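Local coordinates for protein BT_4661 (Bacteroides thetaiotaomicron, PDB 4AK1) that binds polysaccharide at the bacterial cell surface as a SusE-like protein of the heparin utilisation locus, with heparin and heparan sulphate its probable ligands, at residues 15-20 against 32-37; 40-45 against 91-96; 84-89 against 97-102. All blocks are in the same frame, centred on the assembly; numbering follows the deposited sequence.

How the contacts relate
The three contacts show how one mixed sheet is assembled from paired strands. Contact 1 forms a hairpin at one edge of it, with strand 32-37 outermost and strand 14-23 running parallel to 94-106; contact 3 pairs 94-106 with 81-91, and contact 2 sets the turn joining those two strands against the start of 42-51. The contact centres lie 11 to 14 Å apart, closest for contacts 1 and 3, where Tyr17 CG meets Val102 CG2 at 3.4 Å. Contacts 2 and 3 are joined by a probable hydrogen bond, Tyr96 N to Cys89 O at 2.8 Å. None of the segments supplies a ligand of the sodium site at Ser473, Leu475 and Ser495.

Contact 1 (15-20 against 32-37); sequences IYYTGM and SSPTYK
The beta hairpin of strands 14-23 and 32-37 is held by two antiparallel hydrogen-bonded pairs, Tyr16 with Thr35 and Thr18 with Ser33. The bond from Thr35 N to Tyr16 O, 2.8 Å long, is almost straight at 173°. Pro34 has no N-H to offer, yet it sits opposite Tyr17 in a non-hydrogen-bonded pair, and no cross-strand bond is lost. Instead the two side chains lie alongside each other, with Pro34 CB 4.0 Å from the centroid of the Tyr17 ring in a CH-pi contact over its face. With CG beside the backbone N and anti to the carbonyl carbon (chi1 -86°), the ring also brings CE2 to 3.6 Å from Pro34 CD. Ser32 OG meets the ring at its edge, 3.4 Å from CD2. The Tyr17 hydroxyl is hydrogen-bonded to Gly68 O. With a serine in place of Tyr17, Pro34 would probably lose the aromatic face beside it and Gly68 O its hydroxyl partner. Ile15 CD1 reaches Pro34 CB at 3.7 Å, while its other branch, CG2, packs on Tyr98. On the other face, Thr35 CB stands 4.1 Å from the centroid of the Tyr16 ring, a second CH-pi contact. A water there bridges Thr18 OG1, Thr35 OG1 and Ser33 O, the last of which also accepts from Thr18 N. The hairpin is therefore two-sided: Ile15, Tyr17 and Pro34 form a largely apolar face, whereas Tyr16, Thr18 and Thr35 are exposed, their face bridged by water.

Contact 2 (40-45 against 91-96); sequences TPYDFA and SNNNRY
Tyr42 reaches across to Asn93 with its hydroxyl, which accepts a hydrogen bond from Asn93 N at 3.0 Å. The N-H leans away from a straight line (139°). Asn93 belongs to the type I' beta turn from Ser91 to Asn94, the tight two-residue turn that joins antiparallel strands 81-91 and 94-106. Tyr42 meets the backbone of this turn with one edge of its ring: Asn92 N and Asn93 N lie near the ring plane, and CE1 is 4.0 Å from Asn92 N. Ser91 CA touches the same carbon, CE1, at 4.1 Å. The ring gets there because CG of Tyr42 stands between its own backbone N and carbonyl carbon (chi1 55°). A water takes care of the other turn amide. It accepts from Asn92 N at 2.9 Å and donates to Thr40 O at 2.7 Å, lying in the plane of the Tyr42 ring at its edge. Both central N-H groups of the turn thus find partners at the 40-45 segment, one directly and one through water.

The next shell fixes both sides. Tyr42 shares backbone hydrogen bonding with Tyr90, and Thr40 OG1 is hydrogen-bonded to Tyr36 OH. On the turn side, Ser91 OG bonds Gly39 O, while Asn92 OD1 accepts from Asn369 ND2. A second subunit also comes close, with Thr421 of that chain packing on Tyr42 and Ala422 N of that chain bonded to Asp43 OD2. The turn itself is closed by a reciprocal pair of backbone bonds between its first and last residues, Ser91 N to Asn94 O and Asn94 N to Ser91 O, each 3.0 Å long.

Contact 3 (84-89 against 97-102); sequences KLSVAC and EYTDIV
Ser86 OG is gripped from two directions: Asp100 N donates to it across the strands at 3.1 Å, with a nearly straight N-H (163°), and a water is hydrogen-bonded to it at 2.8 Å. The oxygen reaches this place by standing beside its own backbone N, anti to the carbonyl carbon (chi1 -57°). The same water also lies within bonding distance of Lys84 O and Asp100 OD1. Asp100 OD1 also makes a salt bridge to Arg48 NH2 on strand 42-51, which ties this corner to the neighbouring strand. Lys84 passes the carboxylate with its aliphatic part, CB lying 3.5 Å from Asp100 OD1, and the ammonium group does not touch it. Next to Asp100 the pairing of the hairpin of strands 81-91 and 94-106 is interrupted by a classic beta bulge, in which Ile101 and Val102 both face Leu85. The chain turns a corner at Thr99 and Asp100, where Asp100 has left-handed backbone angles, and pairing resumes beyond it. There Leu85 N donates to Val102 O at 2.7 Å, while the return bond from Val102 N to Leu85 O is weak. On the other side of the corner, Val87 and Tyr98 form a hydrogen-bonded pair, with Tyr98 N donating to Val87 O at 2.8 Å. That carbonyl oxygen also lies at the edge of the Tyr98 ring, 3.5 Å from CD1. Ile101, one of the two bulge residues, crosses Val87 obliquely, their CG2 atoms meeting at 3.7 Å.

Contact 1 (15-20 against 32-37)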
loop_
_atom_site.group_PDB
_atom_site.type_symbol
_atom_site.label_atom_id
_atom_site.label_comp_id
_atom_site.label_asym_id
_atom_site.label_seq_id
_atom_site.Cartn_x
_atom_site.Cartn_y
_atom_site.Cartn_z
ATOM N N ILE A 15 -19.901 -12.911 21.610
ATOM C CA ILE A 15 -20.407 -12.468 22.913
ATOM C C ILE A 15 -21.319 -11.257 22.779
ATOM O O ILE A 15 -21.094 -10.394 21.931
ATOM C CB ILE A 15 -19.243 -12.156 23.906
ATOM C CG1 ILE A 15 -19.750 -11.981 25.351
ATOM C CG2 ILE A 15 -18.432 -10.942 23.443
ATOM C CD1 ILE A 15 -18.675 -12.125 26.418
ATOM N N TYR A 16 -22.355 -11.215 23.616
ATOM C CA TYR A 16 -23.175 -10.025 23.798
ATOM C C TYR A 16 -23.707 -9.991 25.228
ATOM O O TYR A 16 -23.651 -11.002 25.947
ATOM C CB TYR A 16 -24.318 -9.958 22.769
ATOM C CG TYR A 16 -25.386 -11.030 22.899
ATOM C CD1 TYR A 16 -25.265 -12.243 22.222
ATOM C CD2 TYR A 16 -26.533 -10.817 23.675
ATOM C CE1 TYR A 16 -26.242 -13.224 22.321
ATOM C CE2 TYR A 16 -27.518 -11.792 23.781
ATOM C CZ TYR A 16 -27.365 -12.993 23.099
ATOM O OH TYR A 16 -28.327 -13.973 23.189
ATOM N N TYR A 17 -24.226 -8.831 25.623
ATOM C CA TYR A 17 -24.712 -8.597 26.980
ATOM C C TYR A 17 -26.211 -8.366 27.011
ATOM O O TYR A 17 -26.765 -7.746 26.101
ATOM C CB TYR A 17 -23.988 -7.391 27.599
ATOM C CG TYR A 17 -22.679 -7.766 28.257
ATOM C CD1 TYR A 17 -21.572 -8.130 27.493
ATOM C CD2 TYR A 17 -22.557 -7.785 29.645
ATOM C CE1 TYR A 17 -20.377 -8.499 28.093
ATOM C CE2 TYR A 17 -21.365 -8.139 30.255
ATOM C CZ TYR A 17 -20.279 -8.505 29.472
ATOM O OH TYR A 17 -19.089 -8.869 30.072
ATOM N N THR A 18 -26.862 -8.875 28.055
ATOM C CA THR A 18 -28.258 -8.531 28.354
ATOM C C THR A 18 -28.350 -8.057 29.805
ATOM O O THR A 18 -27.448 -8.317 30.602
ATOM C CB THR A 18 -29.212 -9.723 28.155
ATOM O OG1 THR A 18 -28.935 -10.713 29.152
ATOM C CG2 THR A 18 -29.049 -10.352 26.759
ATOM N N GLY A 19 -29.435 -7.363 30.148
ATOM C CA GLY A 19 -29.616 -6.863 31.509
ATOM C C GLY A 19 -30.428 -5.581 31.590
ATOM O O GLY A 19 -31.196 -5.265 30.680
ATOM N N MET A 20 -30.244 -4.852 32.689
ATOM C CA MET A 20 -31.041 -3.672 33.017
ATOM C C MET A 20 -30.501 -2.430 32.322
ATOM O O MET A 20 -29.343 -2.083 32.519
ATOM C CB MET A 20 -30.953 -3.402 34.520
ATOM C CG MET A 20 -31.925 -4.137 35.422
ATOM S SD MET A 20 -32.274 -3.015 36.797
ATOM C CE MET A 20 -33.715 -2.166 36.166
ATOM N N SER A 32 -25.720 -6.201 34.174
ATOM C CA SER A 32 -25.634 -6.774 32.832
ATOM C C SER A 32 -24.708 -7.983 32.855
ATOM O O SER A 32 -23.681 -7.953 33.537
ATOM C CB SER A 32 -25.115 -5.721 31.837
ATOM O OG SER A 32 -25.359 -6.113 30.490
ATOM N N SER A 33 -25.094 -9.028 32.115
ATOM C CA SER A 33 -24.393 -10.311 32.064
ATOM C C SER A 33 -24.187 -10.765 30.613
ATOM O O SER A 33 -25.033 -10.495 29.754
ATOM C CB SER A 33 -25.198 -11.396 32.791
ATOM O OG SER A 33 -25.726 -10.900 34.007
ATOM N N PRO A 34 -23.061 -11.451 30.341
ATOM C CA PRO A 34 -22.751 -11.948 28.998
ATOM C C PRO A 34 -23.396 -13.284 28.613
ATOM O O PRO A 34 -23.598 -14.164 29.457
ATOM C CB PRO A 34 -21.226 -12.109 29.043
ATOM C CG PRO A 34 -20.943 -12.440 30.462
ATOM C CD PRO A 34 -21.904 -11.593 31.250
ATOM N N THR A 35 -23.710 -13.405 27.327
ATOM C CA THR A 35 -24.068 -14.661 26.679
ATOM C C THR A 35 -23.008 -14.841 25.599
ATOM O O THR A 35 -22.769 -13.926 24.809
ATOM C CB THR A 35 -25.461 -14.588 26.017
ATOM O OG1 THR A 35 -26.460 -14.372 27.018
ATOM C CG2 THR A 35 -25.792 -15.881 25.259
ATOM N N TYR A 36 -22.381 -16.015 25.562
ATOM C CA TYR A 36 -21.269 -16.256 24.646
ATOM C C TYR A 36 -21.408 -17.593 23.913
ATOM O O TYR A 36 -22.102 -18.503 24.376
ATOM C CB TYR A 36 -19.930 -16.196 25.401
ATOM C CG TYR A 36 -19.693 -17.405 26.271
ATOM C CD1 TYR A 36 -19.117 -18.557 25.741
ATOM C CD2 TYR A 36 -20.072 -17.414 27.614
ATOM C CE1 TYR A 36 -18.920 -19.683 26.515
ATOM C CE2 TYR A 36 -19.876 -18.548 28.402
ATOM C CZ TYR A 36 -19.296 -19.672 27.845
ATOM O OH TYR A 36 -19.082 -20.811 28.594
ATOM N N LYS A 37 -20.749 -17.684 22.763
ATOM C CA LYS A 37 -20.613 -18.935 22.015
ATOM C C LYS A 37 -19.118 -19.150 21.777
ATOM O O LYS A 37 -18.378 -18.180 21.590
ATOM C CB LYS A 37 -21.371 -18.847 20.689
HETATM O O HOH W 1 -27.821 -9.345 33.573
HETATM O O HOH W 2 -26.538 -12.109 28.490
#

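Contact 2 (40-45 against 91-96)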
loop_
_atom_site.group_PDB
_atom_site.type_symbol
_atom_site.label_atom_id
_atom_site.label_comp_id
_atom_site.label_asym_id
_atom_site.label_seq_id
_atom_site.Cartn_x
_atom_site.Cartn_y
_atom_site.Cartn_z
ATOM N N THR A 40 -15.068 -20.832 26.742
ATOM C CA THR A 40 -15.499 -20.114 27.956
ATOM C C THR A 40 -14.579 -18.930 28.229
ATOM O O THR A 40 -13.373 -19.119 28.399
ATOM C CB THR A 40 -15.535 -21.058 29.188
ATOM O OG1 THR A 40 -16.455 -22.128 28.936
ATOM C CG2 THR A 40 -15.983 -20.313 30.441
ATOM N N PRO A 41 -15.138 -17.706 28.246
ATOM C CA PRO A 41 -14.313 -16.522 28.461
ATOM C C PRO A 41 -13.844 -16.343 29.909
ATOM O O PRO A 41 -14.445 -16.886 30.843
ATOM C CB PRO A 41 -15.229 -15.364 28.035
ATOM C CG PRO A 41 -16.619 -15.884 28.213
ATOM C CD PRO A 41 -16.537 -17.356 27.931
ATOM N N TYR A 42 -12.762 -15.585 30.064
ATOM C CA TYR A 42 -12.122 -15.334 31.350
ATOM C C TYR A 42 -11.280 -14.056 31.242
ATOM O O TYR A 42 -11.116 -13.500 30.134
ATOM C CB TYR A 42 -11.228 -16.522 31.777
ATOM C CG TYR A 42 -10.177 -16.905 30.759
ATOM C CD1 TYR A 42 -10.513 -17.683 29.654
ATOM C CD2 TYR A 42 -8.839 -16.494 30.902
ATOM C CE1 TYR A 42 -9.565 -18.041 28.707
ATOM C CE2 TYR A 42 -7.880 -16.846 29.958
ATOM C CZ TYR A 42 -8.255 -17.613 28.860
ATOM O OH TYR A 42 -7.335 -17.989 27.908
ATOM N N ASP A 43 -10.758 -13.611 32.388
ATOM C CA ASP A 43 -9.989 -12.357 32.491
ATOM C C ASP A 43 -10.731 -11.165 31.864
ATOM O O ASP A 43 -10.178 -10.435 31.039
ATOM C CB ASP A 43 -8.589 -12.500 31.877
ATOM C CG ASP A 43 -7.631 -13.361 32.723
ATOM O OD1 ASP A 43 -7.968 -13.812 33.838
ATOM O OD2 ASP A 43 -6.496 -13.572 32.256
ATOM N N PHE A 44 -11.987 -10.977 32.258
ATOM C CA PHE A 44 -12.770 -9.811 31.844
ATOM C C PHE A 44 -12.211 -8.512 32.437
ATOM O O PHE A 44 -11.731 -8.507 33.559
ATOM C CB PHE A 44 -14.211 -9.966 32.314
ATOM C CG PHE A 44 -15.028 -10.905 31.488
ATOM C CD1 PHE A 44 -15.737 -10.444 30.381
ATOM C CD2 PHE A 44 -15.133 -12.255 31.843
ATOM C CE1 PHE A 44 -16.519 -11.324 29.624
ATOM C CE2 PHE A 44 -15.898 -13.130 31.089
ATOM C CZ PHE A 44 -16.606 -12.661 29.986
ATOM N N ALA A 45 -12.284 -7.424 31.671
ATOM C CA ALA A 45 -11.877 -6.083 32.119
ATOM C C ALA A 45 -12.752 -5.052 31.425
ATOM O O ALA A 45 -13.192 -5.272 30.297
ATOM C CB ALA A 45 -10.409 -5.825 31.798
ATOM N N SER A 91 -10.584 -15.782 25.395
ATOM C CA SER A 91 -11.203 -17.053 25.099
ATOM C C SER A 91 -10.139 -17.868 24.375
ATOM O O SER A 91 -9.534 -17.382 23.415
ATOM C CB SER A 91 -12.421 -16.860 24.203
ATOM O OG SER A 91 -13.003 -18.109 23.857
ATOM N N ASN A 92 -9.896 -19.086 24.865
ATOM C CA ASN A 92 -8.892 -19.986 24.287
ATOM C C ASN A 92 -7.566 -19.249 23.989
ATOM O O ASN A 92 -7.040 -19.306 22.869
ATOM C CB ASN A 92 -9.471 -20.670 23.039
ATOM C CG ASN A 92 -8.619 -21.823 22.537
ATOM O OD1 ASN A 92 -7.829 -22.428 23.275
ATOM N ND2 ASN A 92 -8.776 -22.132 21.263
ATOM N N ASN A 93 -7.069 -18.538 25.006
ATOM C CA ASN A 93 -5.769 -17.835 24.971
ATOM C C ASN A 93 -5.678 -16.552 24.126
ATOM O O ASN A 93 -4.620 -15.903 24.098
ATOM C CB ASN A 93 -4.632 -18.796 24.582
ATOM C CG ASN A 93 -4.681 -20.089 25.349
ATOM O OD1 ASN A 93 -4.874 -21.167 24.762
ATOM N ND2 ASN A 93 -4.517 -20.005 26.655
ATOM N N ASN A 94 -6.776 -16.172 23.472
ATOM C CA ASN A 94 -6.811 -14.969 22.633
ATOM C C ASN A 94 -7.606 -13.842 23.258
ATOM O O ASN A 94 -8.633 -14.081 23.890
ATOM C CB ASN A 94 -7.382 -15.297 21.257
ATOM C CG ASN A 94 -6.539 -16.322 20.510
ATOM O OD1 ASN A 94 -7.055 -17.318 20.004
ATOM N ND2 ASN A 94 -5.230 -16.084 20.453
ATOM N N ARG A 95 -7.131 -12.616 23.066
ATOM C CA ARG A 95 -7.789 -11.430 23.607
ATOM C C ARG A 95 -8.798 -10.850 22.618
ATOM O O ARG A 95 -8.520 -10.738 21.424
ATOM C CB ARG A 95 -6.744 -10.369 23.970
ATOM C CG ARG A 95 -7.311 -9.162 24.707
ATOM C CD ARG A 95 -6.235 -8.093 24.816
ATOM N NE ARG A 95 -6.638 -6.980 25.670
ATOM C CZ ARG A 95 -7.244 -5.875 25.250
ATOM N NH1 ARG A 95 -7.563 -5.707 23.966
ATOM N NH2 ARG A 95 -7.538 -4.930 26.126
ATOM N N TYR A 96 -9.967 -10.487 23.132
ATOM C CA TYR A 96 -11.003 -9.833 22.350
ATOM C C TYR A 96 -11.407 -8.572 23.064
ATOM O O TYR A 96 -11.428 -8.534 24.299
ATOM C CB TYR A 96 -12.220 -10.740 22.205
ATOM C CG TYR A 96 -11.934 -12.039 21.503
ATOM C CD1 TYR A 96 -11.379 -13.107 22.198
ATOM C CD2 TYR A 96 -12.213 -12.207 20.139
ATOM C CE1 TYR A 96 -11.106 -14.308 21.569
ATOM C CE2 TYR A 96 -11.935 -13.418 19.501
ATOM C CZ TYR A 96 -11.383 -14.464 20.230
ATOM O OH TYR A 96 -11.084 -15.687 19.658
HETATM O O HOH W 3 -11.533 -20.397 26.822
#

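Contact 3 (84-89 against 97-102)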
loop_
_atom_site.group_PDB
_atom_site.type_symbol
_atom_site.label_atom_id
_atom_site.label_comp_id
_atom_site.label_asym_id
_atom_site.label_seq_id
_atom_site.Cartn_x
_atom_site.Cartn_y
_atom_site.Cartn_z
ATOM N N LYS A 84 -21.515 4.262 28.468
ATOM C CA LYS A 84 -21.149 3.181 27.548
ATOM C C LYS A 84 -19.853 2.538 28.009
ATOM O O LYS A 84 -18.867 3.237 28.301
ATOM C CB LYS A 84 -21.036 3.677 26.107
ATOM C CG LYS A 84 -22.334 4.272 25.584
ATOM C CD LYS A 84 -22.217 4.717 24.140
ATOM C CE LYS A 84 -23.528 5.333 23.677
ATOM N NZ LYS A 84 -23.421 5.761 22.258
ATOM N N LEU A 85 -19.884 1.210 28.110
ATOM C CA LEU A 85 -18.784 0.436 28.665
ATOM C C LEU A 85 -18.137 -0.369 27.552
ATOM O O LEU A 85 -18.826 -1.042 26.779
ATOM C CB LEU A 85 -19.265 -0.516 29.779
ATOM C CG LEU A 85 -19.607 0.112 31.141
ATOM C CD1 LEU A 85 -20.715 1.156 31.041
ATOM C CD2 LEU A 85 -20.002 -0.968 32.152
ATOM N N SER A 86 -16.818 -0.290 27.463
ATOM C CA SER A 86 -16.085 -1.167 26.550
ATOM C C SER A 86 -15.467 -2.310 27.362
ATOM O O SER A 86 -14.944 -2.095 28.461
ATOM C CB SER A 86 -15.028 -0.393 25.774
ATOM O OG SER A 86 -15.606 0.684 25.053
ATOM N N VAL A 87 -15.549 -3.523 26.825
ATOM C CA VAL A 87 -15.161 -4.720 27.570
ATOM C C VAL A 87 -14.158 -5.567 26.794
ATOM O O VAL A 87 -14.312 -5.788 25.589
ATOM C CB VAL A 87 -16.392 -5.588 27.937
ATOM C CG1 VAL A 87 -15.959 -6.897 28.605
ATOM C CG2 VAL A 87 -17.330 -4.817 28.851
ATOM N N ALA A 88 -13.133 -6.035 27.502
ATOM C CA ALA A 88 -12.202 -7.008 26.945
ATOM C C ALA A 88 -12.266 -8.307 27.745
ATOM O O ALA A 88 -12.586 -8.300 28.946
ATOM C CB ALA A 88 -10.785 -6.455 26.942
ATOM N N CYS A 89 -11.938 -9.416 27.083
ATOM C CA CYS A 89 -11.825 -10.715 27.745
ATOM C C CYS A 89 -10.949 -11.641 26.911
ATOM O O CYS A 89 -10.534 -11.281 25.802
ATOM C CB CYS A 89 -13.216 -11.339 27.970
ATOM S SG CYS A 89 -14.139 -11.786 26.475
ATOM N N GLU A 97 -11.700 -7.531 22.289
ATOM C CA GLU A 97 -12.166 -6.277 22.842
ATOM C C GLU A 97 -13.385 -5.758 22.080
ATOM O O GLU A 97 -13.429 -5.817 20.855
ATOM C CB GLU A 97 -11.037 -5.241 22.883
ATOM C CG GLU A 97 -11.495 -3.905 23.456
ATOM C CD GLU A 97 -10.379 -3.010 23.960
ATOM O OE1 GLU A 97 -9.190 -3.391 23.908
ATOM O OE2 GLU A 97 -10.713 -1.905 24.421
ATOM N N TYR A 98 -14.372 -5.262 22.826
ATOM C CA TYR A 98 -15.644 -4.775 22.270
ATOM C C TYR A 98 -15.958 -3.354 22.738
ATOM O O TYR A 98 -16.173 -3.112 23.923
ATOM C CB TYR A 98 -16.782 -5.735 22.642
ATOM C CG TYR A 98 -16.443 -7.164 22.291
ATOM C CD1 TYR A 98 -15.747 -7.967 23.185
ATOM C CD2 TYR A 98 -16.779 -7.697 21.038
ATOM C CE1 TYR A 98 -15.391 -9.265 22.852
ATOM C CE2 TYR A 98 -16.445 -9.001 20.704
ATOM C CZ TYR A 98 -15.746 -9.778 21.618
ATOM O OH TYR A 98 -15.408 -11.074 21.310
ATOM N N THR A 99 -15.974 -2.423 21.795
ATOM C CA THR A 99 -16.274 -1.027 22.092
ATOM C C THR A 99 -17.766 -0.814 22.369
ATOM O O THR A 99 -18.607 -1.220 21.571
ATOM C CB THR A 99 -15.843 -0.117 20.926
ATOM O OG1 THR A 99 -14.450 -0.316 20.674
ATOM C CG2 THR A 99 -16.103 1.354 21.272
ATOM N N ASP A 100 -18.083 -0.193 23.504
ATOM C CA ASP A 100 -19.464 0.204 23.816
ATOM C C ASP A 100 -20.443 -0.975 23.686
ATOM O O ASP A 100 -21.520 -0.836 23.095
ATOM C CB ASP A 100 -19.924 1.362 22.900
ATOM C CG ASP A 100 -19.107 2.639 23.088
ATOM O OD1 ASP A 100 -18.331 2.737 24.061
ATOM O OD2 ASP A 100 -19.252 3.559 22.255
ATOM N N ILE A 101 -20.046 -2.128 24.213
ATOM C CA ILE A 101 -20.873 -3.344 24.189
ATOM C C ILE A 101 -22.019 -3.283 25.232
ATOM O O ILE A 101 -23.076 -3.912 25.055
ATOM C CB ILE A 101 -19.998 -4.615 24.342
ATOM C CG1 ILE A 101 -20.823 -5.883 24.086
ATOM C CG2 ILE A 101 -19.280 -4.630 25.700
ATOM C CD1 ILE A 101 -20.018 -7.148 23.848
ATOM N N VAL A 102 -21.819 -2.510 26.297
ATOM C CA VAL A 102 -22.823 -2.372 27.343
ATOM C C VAL A 102 -23.175 -0.902 27.522
ATOM O O VAL A 102 -22.270 -0.057 27.652
ATOM C CB VAL A 102 -22.307 -2.940 28.688
ATOM C CG1 VAL A 102 -23.246 -2.574 29.838
ATOM C CG2 VAL A 102 -22.155 -4.447 28.595
HETATM O O HOH W 4 -16.725 2.918 26.310
#